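Local coordinates for protein chaperone CupB2 (PDB 3Q48) that probably acts as a periplasmic chaperone of the PapD-like family that helps pilus subunits fold and reach assembly during fimbrium biogenesis, at residues Phe39-Val50 / Gly94-Leu102; Val185-Val194 / Ala225-Ile233. One frame throughout, in Å; residues are numbered along the deposited sequence.

Contact 1. Residues Phe39-Val50 / Gly94-Leu102; sequences FPASEREVTLRV and GAVLRIAYL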
ATOM      1  N   PHE A  39       0.643  -2.850  -9.857  1.00 28.07           N
ATOM      2  CA  PHE A  39       1.353  -2.980 -11.077  1.00 28.82           C
ATOM      3  C   PHE A  39       1.275  -4.428 -11.481  1.00 30.34           C
ATOM      4  O   PHE A  39       1.935  -5.271 -10.875  1.00 32.04           O
ATOM      5  CB  PHE A  39       2.794  -2.500 -10.966  1.00 27.66           C
ATOM      6  CG  PHE A  39       3.413  -2.249 -12.282  1.00 25.72           C
ATOM      7  CD1 PHE A  39       3.740  -0.958 -12.664  1.00 22.71           C
ATOM      8  CD2 PHE A  39       3.656  -3.325 -13.181  1.00 26.21           C
ATOM      9  CE1 PHE A  39       4.304  -0.693 -13.944  1.00 22.92           C
ATOM     10  CE2 PHE A  39       4.236  -3.092 -14.476  1.00 24.40           C
ATOM     11  CZ  PHE A  39       4.539  -1.746 -14.850  1.00 24.18           C
ATOM     12  N   PRO A  40       0.478  -4.717 -12.519  1.00 31.23           N
ATOM     13  CA  PRO A  40       0.303  -6.102 -12.989  1.00 31.70           C
ATOM     14  C   PRO A  40       1.454  -6.500 -13.921  1.00 32.68           C
ATOM     15  O   PRO A  40       1.781  -5.752 -14.858  1.00 31.63           O
ATOM     16  CB  PRO A  40      -1.051  -6.065 -13.716  1.00 31.76           C
ATOM     17  CG  PRO A  40      -1.435  -4.529 -13.843  1.00 31.78           C
ATOM     18  CD  PRO A  40      -0.217  -3.739 -13.384  1.00 30.77           C
ATOM     19  N   ALA A  41       2.085  -7.646 -13.625  1.00 33.71           N
ATOM     20  CA  ALA A  41       3.249  -8.145 -14.396  1.00 36.38           C
ATOM     21  C   ALA A  41       3.079  -8.121 -15.926  1.00 38.29           C
ATOM     22  O   ALA A  41       4.060  -7.925 -16.655  1.00 38.92           O
ATOM     23  CB  ALA A  41       3.671  -9.557 -13.935  1.00 36.17           C
ATOM     24  N   SER A  42       1.853  -8.332 -16.414  1.00 39.80           N
ATOM     25  CA  SER A  42       1.630  -8.318 -17.862  1.00 42.66           C
ATOM     26  C   SER A  42       1.882  -6.940 -18.494  1.00 43.43           C
ATOM     27  O   SER A  42       2.165  -6.868 -19.681  1.00 44.81           O
ATOM     28  CB  SER A  42       0.234  -8.826 -18.211  1.00 42.85           C
ATOM     29  OG  SER A  42      -0.772  -7.907 -17.818  1.00 43.97           O
ATOM     30  N   GLU A  43       1.779  -5.855 -17.710  1.00 43.65           N
ATOM     31  CA  GLU A  43       1.926  -4.469 -18.245  1.00 44.17           C
ATOM     32  C   GLU A  43       3.389  -4.026 -18.456  1.00 44.61           C
ATOM     33  O   GLU A  43       4.300  -4.478 -17.769  1.00 44.95           O
ATOM     34  CB  GLU A  43       1.211  -3.426 -17.357  1.00 42.52           C
ATOM     35  CG  GLU A  43      -0.281  -3.589 -17.174  1.00 44.94           C
ATOM     36  CD  GLU A  43      -1.006  -3.785 -18.486  1.00 50.43           C
ATOM     37  OE1 GLU A  43      -0.803  -2.960 -19.426  1.00 52.20           O
ATOM     38  OE2 GLU A  43      -1.761  -4.790 -18.574  1.00 52.04           O
ATOM     39  N   ARG A  44       3.617  -3.126 -19.398  1.00 45.39           N
ATOM     40  CA  ARG A  44       4.920  -2.480 -19.464  1.00 46.51           C
ATOM     41  C   ARG A  44       4.937  -1.170 -18.691  1.00 44.91           C
ATOM     42  O   ARG A  44       5.996  -0.737 -18.243  1.00 45.31           O
ATOM     43  CB  ARG A  44       5.353  -2.260 -20.915  1.00 48.61           C
ATOM     44  CG  ARG A  44       6.132  -3.443 -21.498  1.00 53.21           C
ATOM     45  CD  ARG A  44       7.277  -2.909 -22.373  1.00 60.37           C
ATOM     46  NE  ARG A  44       7.154  -3.265 -23.799  1.00 66.57           N
ATOM     47  CZ  ARG A  44       6.177  -2.887 -24.631  1.00 68.54           C
ATOM     48  NH1 ARG A  44       5.156  -2.139 -24.210  1.00 67.99           N
ATOM     49  NH2 ARG A  44       6.216  -3.280 -25.906  1.00 70.38           N
ATOM     50  N   GLU A  45       3.767  -0.539 -18.559  1.00 43.48           N
ATOM     51  CA  GLU A  45       3.609   0.703 -17.810  1.00 42.45           C
ATOM     52  C   GLU A  45       2.173   0.876 -17.294  1.00 40.40           C
ATOM     53  O   GLU A  45       1.246   0.245 -17.854  1.00 41.02           O
ATOM     54  CB  GLU A  45       4.024   1.904 -18.656  1.00 43.27           C
ATOM     55  CG  GLU A  45       3.077   2.240 -19.762  1.00 48.95           C
ATOM     56  CD  GLU A  45       3.792   2.877 -20.967  1.00 56.77           C
ATOM     57  OE1 GLU A  45       5.026   2.673 -21.155  1.00 58.62           O
ATOM     58  OE2 GLU A  45       3.102   3.585 -21.737  1.00 60.45           O
ATOM     59  N   VAL A  46       2.015   1.659 -16.202  1.00 36.69           N
ATOM     60  CA  VAL A  46       0.701   2.076 -15.671  1.00 34.22           C
ATOM     61  C   VAL A  46       0.777   3.570 -15.372  1.00 33.80           C
ATOM     62  O   VAL A  46       1.843   4.066 -14.948  1.00 34.02           O
ATOM     63  CB  VAL A  46       0.176   1.287 -14.376  1.00 33.60           C
ATOM     64  CG1 VAL A  46       0.241  -0.265 -14.540  1.00 31.88           C
ATOM     65  CG2 VAL A  46       0.869   1.722 -13.101  1.00 31.00           C
ATOM     66  N   THR A  47      -0.324   4.282 -15.609  1.00 32.27           N
ATOM     67  CA  THR A  47      -0.397   5.719 -15.357  1.00 31.11           C
ATOM     68  C   THR A  47      -1.129   6.013 -14.056  1.00 30.65           C
ATOM     69  O   THR A  47      -1.725   5.136 -13.461  1.00 30.25           O
ATOM     70  CB  THR A  47      -1.086   6.495 -16.502  1.00 31.29           C
ATOM     71  OG1 THR A  47      -2.447   6.103 -16.564  1.00 31.61           O
ATOM     72  CG2 THR A  47      -0.464   6.210 -17.819  1.00 30.50           C
ATOM     73  N   LEU A  48      -1.079   7.271 -13.628  1.00 31.47           N
ATOM     74  CA  LEU A  48      -1.535   7.721 -12.320  1.00 31.36           C
ATOM     75  C   LEU A  48      -1.742   9.217 -12.442  1.00 31.59           C
ATOM     76  O   LEU A  48      -0.881   9.915 -12.979  1.00 31.70           O
ATOM     77  CB  LEU A  48      -0.426   7.454 -11.285  1.00 31.62           C
ATOM     78  CG  LEU A  48      -0.517   8.208  -9.942  1.00 32.91           C
ATOM     79  CD1 LEU A  48      -1.406   7.473  -8.994  1.00 34.34           C
ATOM     80  CD2 LEU A  48       0.870   8.443  -9.293  1.00 35.78           C
ATOM     81  N   ARG A  49      -2.866   9.721 -11.943  1.00 32.48           N
ATOM     82  CA  ARG A  49      -3.132  11.173 -11.965  1.00 33.39           C
ATOM     83  C   ARG A  49      -2.759  11.813 -10.637  1.00 33.79           C
ATOM     84  O   ARG A  49      -3.052  11.238  -9.570  1.00 33.17           O
ATOM     85  CB  ARG A  49      -4.586  11.475 -12.290  1.00 33.16           C
ATOM     86  CG  ARG A  49      -4.997  10.982 -13.629  1.00 35.71           C
ATOM     87  CD  ARG A  49      -6.457  11.316 -13.849  1.00 41.91           C
ATOM     88  NE  ARG A  49      -6.992  10.704 -15.073  1.00 45.36           N
ATOM     89  CZ  ARG A  49      -8.233  10.890 -15.523  1.00 47.82           C
ATOM     90  NH1 ARG A  49      -9.073  11.680 -14.861  1.00 47.94           N
ATOM     91  NH2 ARG A  49      -8.640  10.293 -16.637  1.00 49.61           N
ATOM     92  N   VAL A  50      -2.099  12.975 -10.714  1.00 34.32           N
ATOM     93  CA  VAL A  50      -1.884  13.822  -9.565  1.00 36.00           C
ATOM     94  C   VAL A  50      -2.519  15.182  -9.805  1.00 37.43           C
ATOM     95  O   VAL A  50      -2.180  15.848 -10.752  1.00 38.77           O
ATOM     96  CB  VAL A  50      -0.383  14.004  -9.220  1.00 36.37           C
ATOM     97  CG1 VAL A  50       0.321  12.647  -9.120  1.00 36.48           C
ATOM     98  CG2 VAL A  50       0.309  14.888 -10.247  1.00 37.32           C
ATOM     99  N   GLY A  94      -4.387  18.848 -13.358  1.00 32.88           N
ATOM    100  CA  GLY A  94      -3.817  17.577 -12.987  1.00 31.07           C
ATOM    101  C   GLY A  94      -2.763  17.202 -13.988  1.00 30.84           C
ATOM    102  O   GLY A  94      -2.855  17.572 -15.166  1.00 31.33           O
ATOM    103  N   ALA A  95      -1.764  16.471 -13.521  1.00 29.55           N
ATOM    104  CA  ALA A  95      -0.791  15.877 -14.411  1.00 29.76           C
ATOM    105  C   ALA A  95      -0.894  14.374 -14.378  1.00 28.97           C
ATOM    106  O   ALA A  95      -1.552  13.803 -13.526  1.00 28.98           O
ATOM    107  CB  ALA A  95       0.612  16.330 -14.053  1.00 30.10           C
ATOM    108  N   VAL A  96      -0.235  13.736 -15.323  1.00 29.24           N
ATOM    109  CA  VAL A  96      -0.301  12.315 -15.465  1.00 28.95           C
ATOM    110  C   VAL A  96       1.125  11.819 -15.324  1.00 29.65           C
ATOM    111  O   VAL A  96       2.033  12.279 -16.056  1.00 30.23           O
ATOM    112  CB  VAL A  96      -0.783  11.931 -16.881  1.00 30.23           C
ATOM    113  CG1 VAL A  96      -0.780  10.381 -17.038  1.00 29.24           C
ATOM    114  CG2 VAL A  96      -2.175  12.547 -17.206  1.00 29.61           C
ATOM    115  N   LEU A  97       1.336  10.886 -14.400  1.00 28.45           N
ATOM    116  CA  LEU A  97       2.670  10.316 -14.239  1.00 28.48           C
ATOM    117  C   LEU A  97       2.610   8.941 -14.814  1.00 28.14           C
ATOM    118  O   LEU A  97       1.578   8.277 -14.725  1.00 27.56           O
ATOM    119  CB  LEU A  97       3.092  10.198 -12.776  1.00 27.98           C
ATOM    120  CG  LEU A  97       2.988  11.400 -11.856  1.00 29.29           C
ATOM    121  CD1 LEU A  97       3.279  10.889 -10.484  1.00 28.71           C
ATOM    122  CD2 LEU A  97       3.947  12.577 -12.240  1.00 29.09           C
ATOM    123  N   ARG A  98       3.730   8.506 -15.375  1.00 28.09           N
ATOM    124  CA  ARG A  98       3.794   7.256 -16.058  1.00 27.89           C
ATOM    125  C   ARG A  98       4.822   6.400 -15.379  1.00 27.42           C
ATOM    126  O   ARG A  98       5.980   6.773 -15.293  1.00 26.82           O
ATOM    127  CB  ARG A  98       4.137   7.516 -17.523  1.00 28.64           C
ATOM    128  CG  ARG A  98       3.919   6.366 -18.398  1.00 31.95           C
ATOM    129  CD  ARG A  98       4.297   6.714 -19.787  1.00 40.91           C
ATOM    130  NE  ARG A  98       3.173   7.384 -20.430  1.00 47.08           N
ATOM    131  CZ  ARG A  98       2.005   6.797 -20.721  1.00 49.05           C
ATOM    132  NH1 ARG A  98       1.778   5.519 -20.420  1.00 49.19           N
ATOM    133  NH2 ARG A  98       1.044   7.497 -21.306  1.00 49.54           N
ATOM    134  N   ILE A  99       4.376   5.248 -14.877  1.00 28.26           N
ATOM    135  CA  ILE A  99       5.264   4.233 -14.243  1.00 28.52           C
ATOM    136  C   ILE A  99       5.575   3.040 -15.156  1.00 28.93           C
ATOM    137  O   ILE A  99       4.669   2.307 -15.535  1.00 28.86           O
ATOM    138  CB  ILE A  99       4.667   3.748 -12.944  1.00 27.41           C
ATOM    139  CG1 ILE A  99       4.351   4.970 -12.056  1.00 27.49           C
ATOM    140  CG2 ILE A  99       5.645   2.753 -12.268  1.00 29.71           C
ATOM    141  CD1 ILE A  99       3.490   4.655 -10.833  1.00 27.64           C
ATOM    142  N   ALA A 100       6.852   2.875 -15.518  1.00 30.14           N
ATOM    143  CA  ALA A 100       7.344   1.764 -16.407  1.00 31.46           C
ATOM    144  C   ALA A 100       8.200   0.739 -15.687  1.00 32.20           C
ATOM    145  O   ALA A 100       9.080   1.106 -14.938  1.00 31.15           O
ATOM    146  CB  ALA A 100       8.124   2.312 -17.607  1.00 32.07           C
ATOM    147  N   TYR A 101       7.933  -0.544 -15.935  1.00 34.23           N
ATOM    148  CA  TYR A 101       8.700  -1.641 -15.358  1.00 36.80           C
ATOM    149  C   TYR A 101       9.843  -2.051 -16.253  1.00 40.67           C
ATOM    150  O   TYR A 101       9.611  -2.341 -17.419  1.00 42.23           O
ATOM    151  CB  TYR A 101       7.781  -2.848 -15.190  1.00 35.92           C
ATOM    152  CG  TYR A 101       8.433  -4.119 -14.669  1.00 34.44           C
ATOM    153  CD1 TYR A 101       9.339  -4.091 -13.591  1.00 33.10           C
ATOM    154  CD2 TYR A 101       8.117  -5.357 -15.228  1.00 31.81           C
ATOM    155  CE1 TYR A 101       9.927  -5.282 -13.120  1.00 33.33           C
ATOM    156  CE2 TYR A 101       8.675  -6.529 -14.766  1.00 31.03           C
ATOM    157  CZ  TYR A 101       9.581  -6.502 -13.726  1.00 33.97           C
ATOM    158  OH  TYR A 101      10.126  -7.688 -13.267  1.00 33.32           O
ATOM    159  N   LEU A 102      11.065  -2.100 -15.731  1.00 44.61           N
ATOM    160  CA  LEU A 102      12.169  -2.747 -16.488  1.00 50.05           C
ATOM    161  C   LEU A 102      12.339  -4.231 -16.120  1.00 52.25           C
ATOM    162  O   LEU A 102      12.935  -4.554 -15.073  1.00 53.15           O
ATOM    163  CB  LEU A 102      13.514  -2.036 -16.315  1.00 50.93           C
ATOM    164  CG  LEU A 102      14.670  -2.822 -16.977  1.00 56.35           C
ATOM    165  CD1 LEU A 102      14.613  -2.730 -18.529  1.00 58.88           C
ATOM    166  CD2 LEU A 102      16.105  -2.444 -16.441  1.00 59.91           C
TER
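Glu45 and Arg98 form the one salt bridge of the pair, OE2 of Glu45 lying 2.7 Å from NH1 of Arg98. The two groups are not coplanar: carboxylate and guanidinium planes stand 51° apart, and a single oxygen does the work. Arg98 gets there by bending at chi3 (-84°), which folds the guanidinium back over the neighbouring strand, where the methyl CG2 of Thr47 sits over one face, 3.5 Å from NH1 of Arg98. Behind these side chains runs the backbone ladder. Val46 and Ile99 bond to each other both ways, Val46 N to Ile99 O and Ile99 N to Val46 O each at 2.8 Å; Val50 and Ala95 do the same, whereas in the Leu48 and Leu97 pair Leu97 N gives a nearly straight bond to Leu48 O, with a weak one from Leu48 N in return. The ladder is antiparallel and joins strand 45-52, an outermost strand of its sheet, to strand 93-101 in the N-terminal immunoglobulin-like domain. On the face carrying Val46, Leu48 and Ile99 the contact is apolar. Leu97 CD1 is the meeting point, 3.6 Å from Leu48 CD2 and 3.7 Å from Val50 CG1; Leu116 and Ile118 of strand 112-121 pack against this layer. Before the type I turn Pro40-Glu43, on strand 36-40, Phe39 lays its ring by the Ile99-Tyr101 end of the ladder, CG anti to the backbone N (chi1 -163°). Ile99 O lies at the ring edge, and Phe39 CZ comes within 3.4 Å of Tyr101 CB. The rings of Phe39 and Tyr101 both meet Phe80, and Tyr101 also meets Phe144; its hydroxyl is hydrogen-bonded to Ala104 O.

Contact 2. Residues Val185-Val194 / Ala225-Ile233; sequences VSFASVELIV and AASVRYEVI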
ATOM      1  N   VAL A 185      -1.727  -7.708   2.754  1.00 22.83           N
ATOM      2  CA  VAL A 185      -3.059  -7.383   3.189  1.00 21.71           C
ATOM      3  C   VAL A 185      -2.891  -6.173   4.037  1.00 21.85           C
ATOM      4  O   VAL A 185      -2.162  -6.211   5.003  1.00 23.97           O
ATOM      5  CB  VAL A 185      -3.683  -8.575   3.964  1.00 23.43           C
ATOM      6  CG1 VAL A 185      -5.133  -8.185   4.638  1.00 22.38           C
ATOM      7  CG2 VAL A 185      -3.779  -9.779   3.036  1.00 19.95           C
ATOM      8  N   SER A 186      -3.515  -5.075   3.654  1.00 21.66           N
ATOM      9  CA  SER A 186      -3.422  -3.819   4.421  1.00 22.18           C
ATOM     10  C   SER A 186      -4.655  -3.614   5.274  1.00 22.16           C
ATOM     11  O   SER A 186      -5.772  -3.683   4.760  1.00 22.25           O
ATOM     12  CB  SER A 186      -3.267  -2.621   3.469  1.00 21.60           C
ATOM     13  OG  SER A 186      -2.101  -2.818   2.695  1.00 23.78           O
ATOM     14  N   PHE A 187      -4.447  -3.367   6.557  1.00 22.39           N
ATOM     15  CA  PHE A 187      -5.539  -3.150   7.496  1.00 23.96           C
ATOM     16  C   PHE A 187      -5.748  -1.666   7.790  1.00 24.45           C
ATOM     17  O   PHE A 187      -4.789  -0.995   8.217  1.00 25.89           O
ATOM     18  CB  PHE A 187      -5.254  -3.829   8.842  1.00 23.78           C
ATOM     19  CG  PHE A 187      -4.940  -5.285   8.739  1.00 24.07           C
ATOM     20  CD1 PHE A 187      -5.960  -6.232   8.707  1.00 23.42           C
ATOM     21  CD2 PHE A 187      -3.609  -5.725   8.748  1.00 25.32           C
ATOM     22  CE1 PHE A 187      -5.655  -7.595   8.614  1.00 24.33           C
ATOM     23  CE2 PHE A 187      -3.299  -7.090   8.676  1.00 24.51           C
ATOM     24  CZ  PHE A 187      -4.318  -8.022   8.610  1.00 24.67           C
ATOM     25  N   ALA A 188      -6.974  -1.165   7.609  1.00 23.54           N
ATOM     26  CA  ALA A 188      -7.298   0.191   8.043  1.00 23.34           C
ATOM     27  C   ALA A 188      -7.594   0.201   9.522  1.00 24.28           C
ATOM     28  O   ALA A 188      -7.510   1.260  10.174  1.00 25.19           O
ATOM     29  CB  ALA A 188      -8.500   0.762   7.264  1.00 23.11           C
ATOM     30  N   SER A 189      -7.978  -0.962  10.058  1.00 23.86           N
ATOM     31  CA  SER A 189      -8.275  -1.066  11.493  1.00 24.33           C
ATOM     32  C   SER A 189      -8.373  -2.493  11.855  1.00 23.72           C
ATOM     33  O   SER A 189      -8.772  -3.301  11.025  1.00 23.82           O
ATOM     34  CB  SER A 189      -9.598  -0.368  11.866  1.00 25.37           C
ATOM     35  OG  SER A 189     -10.708  -1.015  11.270  1.00 26.60           O
ATOM     36  N   VAL A 190      -7.992  -2.801  13.092  1.00 24.09           N
ATOM     37  CA  VAL A 190      -8.074  -4.136  13.655  1.00 23.39           C
ATOM     38  C   VAL A 190      -8.590  -3.930  15.052  1.00 24.74           C
ATOM     39  O   VAL A 190      -8.157  -3.031  15.743  1.00 25.24           O
ATOM     40  CB  VAL A 190      -6.669  -4.777  13.720  1.00 23.94           C
ATOM     41  CG1 VAL A 190      -6.670  -6.174  14.458  1.00 20.95           C
ATOM     42  CG2 VAL A 190      -6.114  -4.878  12.324  1.00 22.59           C
ATOM     43  N   GLU A 191      -9.530  -4.757  15.474  1.00 26.51           N
ATOM     44  CA  GLU A 191     -10.215  -4.546  16.735  1.00 28.88           C
ATOM     45  C   GLU A 191     -10.498  -5.886  17.333  1.00 30.14           C
ATOM     46  O   GLU A 191     -10.869  -6.821  16.600  1.00 30.10           O
ATOM     47  CB  GLU A 191     -11.566  -3.814  16.540  1.00 29.20           C
ATOM     48  CG  GLU A 191     -11.505  -2.577  15.685  1.00 31.87           C
ATOM     49  CD  GLU A 191     -12.838  -1.872  15.532  1.00 36.38           C
ATOM     50  OE1 GLU A 191     -13.865  -2.516  15.266  1.00 39.75           O
ATOM     51  OE2 GLU A 191     -12.856  -0.645  15.666  1.00 37.08           O
ATOM     52  N   LEU A 192     -10.331  -5.948  18.659  1.00 31.75           N
ATOM     53  CA  LEU A 192     -10.814  -7.031  19.519  1.00 33.26           C
ATOM     54  C   LEU A 192     -12.198  -6.650  20.007  1.00 33.74           C
ATOM     55  O   LEU A 192     -12.413  -5.499  20.388  1.00 33.97           O
ATOM     56  CB  LEU A 192      -9.883  -7.245  20.737  1.00 33.85           C
ATOM     57  CG  LEU A 192      -8.428  -7.639  20.422  1.00 36.36           C
ATOM     58  CD1 LEU A 192      -7.705  -8.195  21.651  1.00 39.71           C
ATOM     59  CD2 LEU A 192      -8.380  -8.665  19.263  1.00 38.42           C
ATOM     60  N   ILE A 193     -13.124  -7.623  20.016  1.00 34.52           N
ATOM     61  CA  ILE A 193     -14.522  -7.400  20.418  1.00 34.79           C
ATOM     62  C   ILE A 193     -14.951  -8.462  21.419  1.00 36.86           C
ATOM     63  O   ILE A 193     -14.697  -9.646  21.216  1.00 37.33           O
ATOM     64  CB  ILE A 193     -15.452  -7.383  19.160  1.00 34.34           C
ATOM     65  CG1 ILE A 193     -15.091  -6.191  18.261  1.00 32.62           C
ATOM     66  CG2 ILE A 193     -16.909  -7.303  19.534  1.00 34.08           C
ATOM     67  CD1 ILE A 193     -16.041  -5.946  17.188  1.00 34.49           C
ATOM     68  N   VAL A 194     -15.571  -8.043  22.517  1.00 38.91           N
ATOM     69  CA  VAL A 194     -16.091  -8.975  23.514  1.00 40.91           C
ATOM     70  C   VAL A 194     -17.393  -8.446  23.999  1.00 42.53           C
ATOM     71  O   VAL A 194     -17.390  -7.429  24.683  1.00 43.94           O
ATOM     72  CB  VAL A 194     -15.190  -9.114  24.767  1.00 41.31           C
ATOM     73  CG1 VAL A 194     -15.684 -10.287  25.615  1.00 42.02           C
ATOM     74  CG2 VAL A 194     -13.731  -9.340  24.371  1.00 41.03           C
ATOM     75  N   ALA A 225     -13.310 -14.231  25.459  1.00 60.32           N
ATOM     76  CA  ALA A 225     -14.242 -14.776  24.472  1.00 57.94           C
ATOM     77  C   ALA A 225     -14.140 -13.933  23.175  1.00 54.96           C
ATOM     78  O   ALA A 225     -15.073 -13.870  22.355  1.00 54.36           O
ATOM     79  CB  ALA A 225     -15.679 -14.769  25.049  1.00 58.65           C
ATOM     80  N   ALA A 226     -12.979 -13.298  23.007  1.00 52.21           N
ATOM     81  CA  ALA A 226     -12.716 -12.340  21.927  1.00 48.72           C
ATOM     82  C   ALA A 226     -12.892 -12.876  20.512  1.00 46.86           C
ATOM     83  O   ALA A 226     -12.650 -14.056  20.196  1.00 47.76           O
ATOM     84  CB  ALA A 226     -11.343 -11.724  22.091  1.00 47.86           C
ATOM     85  N   SER A 227     -13.366 -11.976  19.670  1.00 44.19           N
ATOM     86  CA  SER A 227     -13.475 -12.166  18.247  1.00 41.07           C
ATOM     87  C   SER A 227     -12.555 -11.093  17.696  1.00 38.02           C
ATOM     88  O   SER A 227     -12.276 -10.117  18.381  1.00 38.48           O
ATOM     89  CB  SER A 227     -14.909 -11.863  17.863  1.00 41.66           C
ATOM     90  OG  SER A 227     -15.109 -12.085  16.485  1.00 46.09           O
ATOM     91  N   VAL A 228     -12.061 -11.229  16.482  1.00 34.84           N
ATOM     92  CA  VAL A 228     -11.336 -10.115  15.884  1.00 31.79           C
ATOM     93  C   VAL A 228     -12.161  -9.494  14.740  1.00 30.06           C
ATOM     94  O   VAL A 228     -12.733 -10.231  13.934  1.00 30.40           O
ATOM     95  CB  VAL A 228      -9.866 -10.511  15.431  1.00 31.14           C
ATOM     96  CG1 VAL A 228      -9.867 -11.526  14.295  1.00 29.33           C
ATOM     97  CG2 VAL A 228      -9.102  -9.279  14.976  1.00 30.13           C
ATOM     98  N   ARG A 229     -12.198  -8.162  14.633  1.00 27.79           N
ATOM     99  CA  ARG A 229     -12.891  -7.515  13.489  1.00 25.38           C
ATOM    100  C   ARG A 229     -11.896  -6.656  12.778  1.00 24.26           C
ATOM    101  O   ARG A 229     -11.222  -5.818  13.412  1.00 23.25           O
ATOM    102  CB  ARG A 229     -14.039  -6.632  13.965  1.00 26.19           C
ATOM    103  CG  ARG A 229     -14.685  -5.760  12.877  1.00 25.69           C
ATOM    104  CD  ARG A 229     -15.999  -5.138  13.396  1.00 25.22           C
ATOM    105  NE  ARG A 229     -16.995  -6.161  13.681  1.00 27.61           N
ATOM    106  CZ  ARG A 229     -18.224  -5.936  14.141  1.00 28.93           C
ATOM    107  NH1 ARG A 229     -18.643  -4.697  14.385  1.00 26.51           N
ATOM    108  NH2 ARG A 229     -19.034  -6.975  14.374  1.00 29.13           N
ATOM    109  N   TYR A 230     -11.775  -6.846  11.466  1.00 22.50           N
ATOM    110  CA  TYR A 230     -10.782  -6.103  10.770  1.00 22.06           C
ATOM    111  C   TYR A 230     -11.227  -5.620   9.405  1.00 23.55           C
ATOM    112  O   TYR A 230     -12.038  -6.284   8.731  1.00 24.78           O
ATOM    113  CB  TYR A 230      -9.484  -6.920  10.688  1.00 22.68           C
ATOM    114  CG  TYR A 230      -9.573  -8.285  10.020  1.00 22.97           C
ATOM    115  CD1 TYR A 230      -9.397  -8.407   8.654  1.00 23.60           C
ATOM    116  CD2 TYR A 230      -9.813  -9.459  10.768  1.00 22.50           C
ATOM    117  CE1 TYR A 230      -9.442  -9.670   8.018  1.00 24.88           C
ATOM    118  CE2 TYR A 230      -9.887 -10.725  10.148  1.00 23.12           C
ATOM    119  CZ  TYR A 230      -9.692 -10.811   8.764  1.00 26.25           C
ATOM    120  OH  TYR A 230      -9.746 -12.016   8.085  1.00 25.07           O
ATOM    121  N   GLU A 231     -10.681  -4.471   8.980  1.00 23.05           N
ATOM    122  CA  GLU A 231     -11.050  -3.868   7.721  1.00 23.02           C
ATOM    123  C   GLU A 231      -9.825  -3.785   6.881  1.00 23.82           C
ATOM    124  O   GLU A 231      -8.785  -3.320   7.354  1.00 24.42           O
ATOM    125  CB  GLU A 231     -11.578  -2.442   7.900  1.00 22.31           C
ATOM    126  CG  GLU A 231     -12.888  -2.352   8.662  1.00 24.77           C
ATOM    127  CD  GLU A 231     -13.525  -0.955   8.677  1.00 27.62           C
ATOM    128  OE1 GLU A 231     -13.077  -0.052   7.932  1.00 31.26           O
ATOM    129  OE2 GLU A 231     -14.494  -0.757   9.431  1.00 29.96           O
ATOM    130  N   VAL A 232      -9.951  -4.155   5.611  1.00 23.70           N
ATOM    131  CA  VAL A 232      -8.827  -4.153   4.760  1.00 23.87           C
ATOM    132  C   VAL A 232      -9.047  -3.266   3.555  1.00 23.85           C
ATOM    133  O   VAL A 232     -10.161  -3.140   3.105  1.00 26.88           O
ATOM    134  CB  VAL A 232      -8.506  -5.603   4.345  1.00 24.96           C
ATOM    135  CG1 VAL A 232      -8.158  -6.436   5.617  1.00 25.65           C
ATOM    136  CG2 VAL A 232      -9.652  -6.192   3.670  1.00 25.88           C
ATOM    137  N   ILE A 233      -7.979  -2.667   3.034  1.00 22.39           N
ATOM    138  CA  ILE A 233      -8.024  -1.791   1.893  1.00 20.41           C
ATOM    139  C   ILE A 233      -7.817  -2.587   0.612  1.00 21.35           C
ATOM    140  O   ILE A 233      -6.799  -3.271   0.443  1.00 21.99           O
ATOM    141  CB  ILE A 233      -6.960  -0.685   2.048  1.00 19.54           C
ATOM    142  CG1 ILE A 233      -7.240   0.118   3.315  1.00 19.98           C
ATOM    143  CG2 ILE A 233      -6.976   0.312   0.848  1.00 18.16           C
ATOM    144  CD1 ILE A 233      -6.004   0.691   4.020  1.00 18.93           C
TER
HETATM  145  O   HOH W   1      -5.048  -5.270   1.465  1.00 16.16           O
HETATM  146  O   HOH W   2     -12.072  -2.897  12.644  1.00 24.34           O
HETATM  147  O   HOH W   3     -14.483  -1.976  12.251  1.00 23.73           O
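Phe187 turns the edge of its ring toward the face of Tyr230, an offset edge-to-face pair with centroids 5.8 Å apart and planes at 82°. Phe187 CD1 rests 3.8 Å from Val232 CG1, which Val185 CG1 also touches. On the face carrying Glu191 and Arg229, the Arg229 chain bends at chi3 (-64°), and Ile193 places CD1 over one face of the Arg229 guanidinium, 3.6 Å from NE. Glu191 and Glu231 share water 3, which donates to Glu191 OE1 and to Glu231 OE2. Water 2 links Ser189 OG to Arg229 O. The strands are antiparallel neighbours in a four-stranded sheet of the C-terminal immunoglobulin-like domain, and a beta bulge shifts their register between Phe187 and Ser189. At the bulge Glu231 bonds with two residues: its O takes Ala188 N at 2.8 Å, while its N gives to Ser189 O at 3.0 Å. The chain turns a corner at Ala188; before it, water 1 accepts from Ser186 N and donates to Ile233 O. Further out, Asp243 forms a salt bridge with Arg229 NE, and Arg239 one with Glu231 OE1. Trp161 and His242 meet the Tyr230 ring, whose OH is bonded to Ala156 O.

In the fold
The two contacts lie in different domains, on opposite sides of the chain's centre, with their own centres 32 Å apart and nearest atoms about 13 Å apart. They come in series: contact 1 closes before contact 2 opens, and no sheet is common to both. Contact 1 sits at the margin of the N-terminal sheet, where strand 45-52 is outermost within the chain, whereas contact 2 joins the two inner strands of a four-stranded C-terminal sheet, between strands 197-206 and 239-245. Each is thus an antiparallel pairing within one immunoglobulin-like domain, consistent with the two-domain build of PapD-type chaperones; neither pairing ties the domains together.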